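Local coordinates for OxyA protein (Actinoplanes teichomyceticus, PDB 5HH3) that probably forms phenolic cross-links as a heme-dependent cytochrome P450 peptide cyclase in the biosynthesis of glycopeptide antibiotics, at residues V122-V126 and L356-A361; T270-W274 and I331-P336. All coordinates share one frame; numbering follows the deposited sequence.

Overall arrangement
Both contacts adjoin the L helix, 351-368, contact 1 on it and contact 2 through W274. Contact 1 sets that helix against the D helix, 112-136; the side chain of V357 lies about 7 Å from the heme and about 12 Å from the side chain of C348, the axial ligand of the iron, while F358 touches the heme. Contact 2 joins the start of the K helix to the loop carrying R333, and the side chain of W274 stays about 13 Å from the heme. The two centres are about 19 Å apart, yet W274 bridges them: its ring atom CH2 packs 3.9 Å from F358 O, so the K-helix start leans on the L helix.

Contact 1: V122-V126 and L356-A361; sequences VERVV and LVFRTA
The carboxylate of E123 is the one flat group among the side chains that touch, and neither of its faces is packed against T360: CG does that, 3.6 Å from T360 CG2, while OE2 makes a weak hydrogen bond with Q119 one turn back. A glutamate suits this exposed border of the contact because its methylenes pack and its charged end reaches outward. T360 is the centre of the contact: a chi1 of -55° sets OG1 beside the backbone N, which leaves CG2 anti to that N, 3.7 Å from V126 CG2. OG1 is hydrogen-bonded to L356 O (2.7 Å), the donor tilted 22° from the carbonyl plane, satisfying the hydroxyl within its own helix while a methyl faces the carbons of V122, E123 and V126. V122 brings CG1 to T360 CB (3.8 Å) and CG2 to L356 CD2. Farther along, the small A361 lets V126 CG1 come within 3.6 Å of A361 CA. The axes of 122-126 and 356-361 cross at -53° and come within 9.3 Å. Helices D (112-136) and L (351-368) here join the P450 four-helix bundle with E (142-159) and I (225-256): V357 also packs on E and on V243 of I, whose L247 meets A361.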
# COMPACT_ATOMS: atom_id res chain seq x y z
N VAL B 122 -28.31 25.21 -5.99
CA VAL B 122 -27.05 25.29 -5.26
C VAL B 122 -27.02 26.55 -4.38
O VAL B 122 -26.59 26.46 -3.25
CB VAL B 122 -25.82 25.19 -6.19
CG1 VAL B 122 -24.53 25.42 -5.40
CG2 VAL B 122 -25.76 23.82 -6.84
N GLU B 123 -27.54 27.68 -4.88
CA GLU B 123 -27.67 28.90 -4.08
C GLU B 123 -28.50 28.66 -2.82
O GLU B 123 -28.11 29.07 -1.73
CB GLU B 123 -28.30 30.04 -4.89
CG GLU B 123 -27.41 30.63 -5.98
CD GLU B 123 -28.07 31.75 -6.77
OE1 GLU B 123 -29.33 31.80 -6.90
OE2 GLU B 123 -27.33 32.62 -7.27
N ARG B 124 -29.64 27.99 -2.97
CA ARG B 124 -30.48 27.64 -1.83
C ARG B 124 -29.78 26.73 -0.82
O ARG B 124 -29.94 26.92 0.39
CB ARG B 124 -31.79 26.98 -2.27
CG ARG B 124 -32.79 27.95 -2.88
CD ARG B 124 -34.17 27.31 -3.05
NE ARG B 124 -34.16 26.33 -4.14
CZ ARG B 124 -34.29 26.60 -5.44
NH1 ARG B 124 -34.48 27.85 -5.89
NH2 ARG B 124 -34.25 25.60 -6.32
N VAL B 125 -29.02 25.75 -1.30
CA VAL B 125 -28.30 24.85 -0.39
C VAL B 125 -27.29 25.65 0.44
O VAL B 125 -27.20 25.45 1.65
CB VAL B 125 -27.59 23.70 -1.13
CG1 VAL B 125 -26.64 22.95 -0.20
CG2 VAL B 125 -28.63 22.74 -1.69
N VAL B 126 -26.56 26.55 -0.21
CA VAL B 126 -25.61 27.38 0.49
C VAL B 126 -26.31 28.27 1.55
O VAL B 126 -25.87 28.32 2.70
CB VAL B 126 -24.86 28.33 -0.44
CG1 VAL B 126 -23.75 28.99 0.36
CG2 VAL B 126 -24.29 27.62 -1.65
N LEU B 356 -19.16 25.09 -9.84
CA LEU B 356 -20.47 25.71 -9.57
C LEU B 356 -20.74 25.82 -8.06
O LEU B 356 -21.20 26.85 -7.58
CB LEU B 356 -21.59 24.90 -10.23
CG LEU B 356 -23.02 25.32 -9.89
CD1 LEU B 356 -23.25 26.77 -10.34
CD2 LEU B 356 -24.05 24.40 -10.53
N VAL B 357 -20.46 24.74 -7.33
CA VAL B 357 -20.59 24.73 -5.88
C VAL B 357 -19.65 25.78 -5.24
O VAL B 357 -20.08 26.52 -4.39
CB VAL B 357 -20.37 23.33 -5.28
CG1 VAL B 357 -20.31 23.37 -3.75
CG2 VAL B 357 -21.49 22.39 -5.72
N PHE B 358 -18.40 25.86 -5.69
CA PHE B 358 -17.43 26.77 -5.09
C PHE B 358 -17.75 28.21 -5.43
O PHE B 358 -17.67 29.07 -4.55
CB PHE B 358 -16.00 26.48 -5.55
CG PHE B 358 -15.53 25.05 -5.32
CD1 PHE B 358 -16.05 24.26 -4.31
CD2 PHE B 358 -14.53 24.52 -6.14
CE1 PHE B 358 -15.57 22.94 -4.13
CE2 PHE B 358 -14.06 23.23 -5.97
CZ PHE B 358 -14.57 22.44 -4.96
N ARG B 359 -18.11 28.45 -6.70
CA ARG B 359 -18.47 29.78 -7.22
C ARG B 359 -19.67 30.35 -6.48
O ARG B 359 -19.83 31.56 -6.40
CB ARG B 359 -18.77 29.71 -8.74
CG ARG B 359 -19.59 30.87 -9.32
CD ARG B 359 -19.58 30.87 -10.85
NE ARG B 359 -19.28 29.56 -11.39
CZ ARG B 359 -20.17 28.76 -11.96
NH1 ARG B 359 -21.43 29.14 -12.09
NH2 ARG B 359 -19.79 27.58 -12.41
N THR B 360 -20.54 29.47 -5.98
CA THR B 360 -21.75 29.85 -5.28
C THR B 360 -21.51 29.96 -3.79
O THR B 360 -21.88 30.97 -3.18
CB THR B 360 -22.89 28.83 -5.56
OG1 THR B 360 -23.06 28.71 -6.98
CG2 THR B 360 -24.20 29.29 -4.94
N ALA B 361 -20.91 28.94 -3.19
CA ALA B 361 -20.78 28.89 -1.73
C ALA B 361 -19.77 29.88 -1.14
O ALA B 361 -20.00 30.41 -0.04
CB ALA B 361 -20.51 27.47 -1.26

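Contact 2: T270-W274 and I331-P336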
# COMPACT_ATOMS: atom_id res chain seq x y z
N THR B 270 -14.31 43.19 -10.75
CA THR B 270 -12.89 43.49 -10.90
C THR B 270 -12.01 42.25 -10.82
O THR B 270 -10.87 42.31 -11.26
CB THR B 270 -12.39 44.51 -9.84
OG1 THR B 270 -12.53 43.96 -8.52
CG2 THR B 270 -13.14 45.83 -9.95
N VAL B 271 -12.52 41.14 -10.26
CA VAL B 271 -11.76 39.88 -10.09
C VAL B 271 -12.48 38.70 -10.76
O VAL B 271 -12.79 37.70 -10.12
CB VAL B 271 -11.46 39.59 -8.59
CG1 VAL B 271 -10.42 40.57 -8.05
CG2 VAL B 271 -12.71 39.67 -7.72
N PRO B 272 -12.73 38.79 -12.08
CA PRO B 272 -13.50 37.74 -12.77
C PRO B 272 -12.92 36.33 -12.65
O PRO B 272 -13.69 35.37 -12.63
CB PRO B 272 -13.49 38.19 -14.23
CG PRO B 272 -12.23 38.97 -14.35
CD PRO B 272 -12.17 39.74 -13.06
N ASP B 273 -11.60 36.19 -12.58
CA ASP B 273 -10.96 34.86 -12.49
C ASP B 273 -10.60 34.44 -11.06
O ASP B 273 -9.76 33.57 -10.88
CB ASP B 273 -9.72 34.79 -13.40
CG ASP B 273 -10.07 35.02 -14.87
OD1 ASP B 273 -11.05 34.41 -15.35
OD2 ASP B 273 -9.37 35.82 -15.53
N TRP B 274 -11.26 35.03 -10.05
CA TRP B 274 -10.92 34.78 -8.64
C TRP B 274 -10.89 33.29 -8.24
O TRP B 274 -10.04 32.88 -7.44
CB TRP B 274 -11.88 35.54 -7.71
CG TRP B 274 -13.28 35.00 -7.70
CD1 TRP B 274 -14.33 35.42 -8.49
CD2 TRP B 274 -13.80 33.97 -6.87
NE1 TRP B 274 -15.45 34.68 -8.21
CE2 TRP B 274 -15.16 33.79 -7.22
CE3 TRP B 274 -13.24 33.16 -5.88
CZ2 TRP B 274 -15.97 32.85 -6.61
CZ3 TRP B 274 -14.05 32.22 -5.27
CH2 TRP B 274 -15.40 32.07 -5.63
N ILE B 331 -5.88 37.31 -5.36
CA ILE B 331 -7.18 37.16 -5.96
C ILE B 331 -7.39 37.98 -7.26
O ILE B 331 -8.31 37.70 -8.02
CB ILE B 331 -8.28 37.48 -4.91
CG1 ILE B 331 -9.60 36.82 -5.28
CG2 ILE B 331 -8.42 38.98 -4.68
CD1 ILE B 331 -10.49 36.61 -4.08
N THR B 332 -6.53 38.98 -7.51
CA THR B 332 -6.59 39.81 -8.73
C THR B 332 -5.68 39.31 -9.87
O THR B 332 -5.62 39.94 -10.92
CB THR B 332 -6.17 41.28 -8.45
OG1 THR B 332 -4.76 41.33 -8.20
CG2 THR B 332 -6.92 41.88 -7.25
N ARG B 333 -4.95 38.21 -9.67
CA ARG B 333 -4.09 37.65 -10.71
C ARG B 333 -4.89 37.40 -12.00
O ARG B 333 -5.94 36.76 -11.98
CB ARG B 333 -3.43 36.34 -10.25
CG ARG B 333 -2.36 35.79 -11.19
CD ARG B 333 -2.00 34.34 -10.88
NE ARG B 333 -1.68 34.20 -9.47
CZ ARG B 333 -0.56 34.65 -8.89
NH1 ARG B 333 0.42 35.21 -9.61
NH2 ARG B 333 -0.42 34.51 -7.58
N VAL B 334 -4.38 37.95 -13.10
CA VAL B 334 -5.00 37.80 -14.41
C VAL B 334 -4.78 36.38 -14.94
O VAL B 334 -3.65 35.90 -14.98
CB VAL B 334 -4.45 38.86 -15.39
CG1 VAL B 334 -4.89 38.59 -16.83
CG2 VAL B 334 -4.92 40.24 -14.94
N ARG B 335 -5.88 35.71 -15.30
CA ARG B 335 -5.89 34.35 -15.85
C ARG B 335 -4.94 33.36 -15.14
O ARG B 335 -3.98 32.87 -15.74
CB ARG B 335 -5.65 34.40 -17.38
CG ARG B 335 -6.86 34.95 -18.13
CD ARG B 335 -6.66 34.95 -19.65
NE ARG B 335 -5.57 35.85 -20.05
CZ ARG B 335 -5.66 37.17 -20.19
NH1 ARG B 335 -6.81 37.83 -19.99
NH2 ARG B 335 -4.58 37.86 -20.54
N PRO B 336 -5.21 33.06 -13.85
CA PRO B 336 -4.37 32.10 -13.14
C PRO B 336 -4.37 30.72 -13.80
O PRO B 336 -5.42 30.25 -14.24
CB PRO B 336 -5.01 32.02 -11.73
CG PRO B 336 -5.94 33.18 -11.63
CD PRO B 336 -6.36 33.50 -13.03
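The turn that leads into the P450 K helix meets here the loop whose R333 probably completes the ERR triad, a hallmark of the family. E277 and R280 fit the ExxR motif of helix 274-282, and R333, from 331-336, forms a salt bridge with E277. The contact packs the backbone and side chains flanking that arginine. A type I turn runs from V271 to W274, closed by W274 N to V271 O, and P272, whose ring restricts phi, suits its second position. V271, a branched apolar residue, lays CG1 against I331 O (3.6 Å) and T332 CG2, while T332 OG1 is hydrogen-bonded to D330. W274 has CG between its backbone N and carbonyl carbon (chi1 69°), which carries the indole away from I331 toward L264, I362 and P363; V271 O lies in the ring plane at its edge. What remains at the interface is W274 CB, 3.6 Å from I331 CG1. D273 stands at the N-cap position of the helix, but its side chain makes no capping bond. Its CB instead rests on P336 CD at 3.6 Å, a compact ring methylene meeting a short side chain, and OD2 accepts a weak, bent bond from R335 N (3.5 Å, 142°). The D273 and R335 side chains run side by side without a salt bridge, their carboxylate and guanidinium planes 78° apart and OD2 5.5 Å from NH1. One face of that guanidinium is covered, off centre, by V334 CG1, 3.6 Å above its plane.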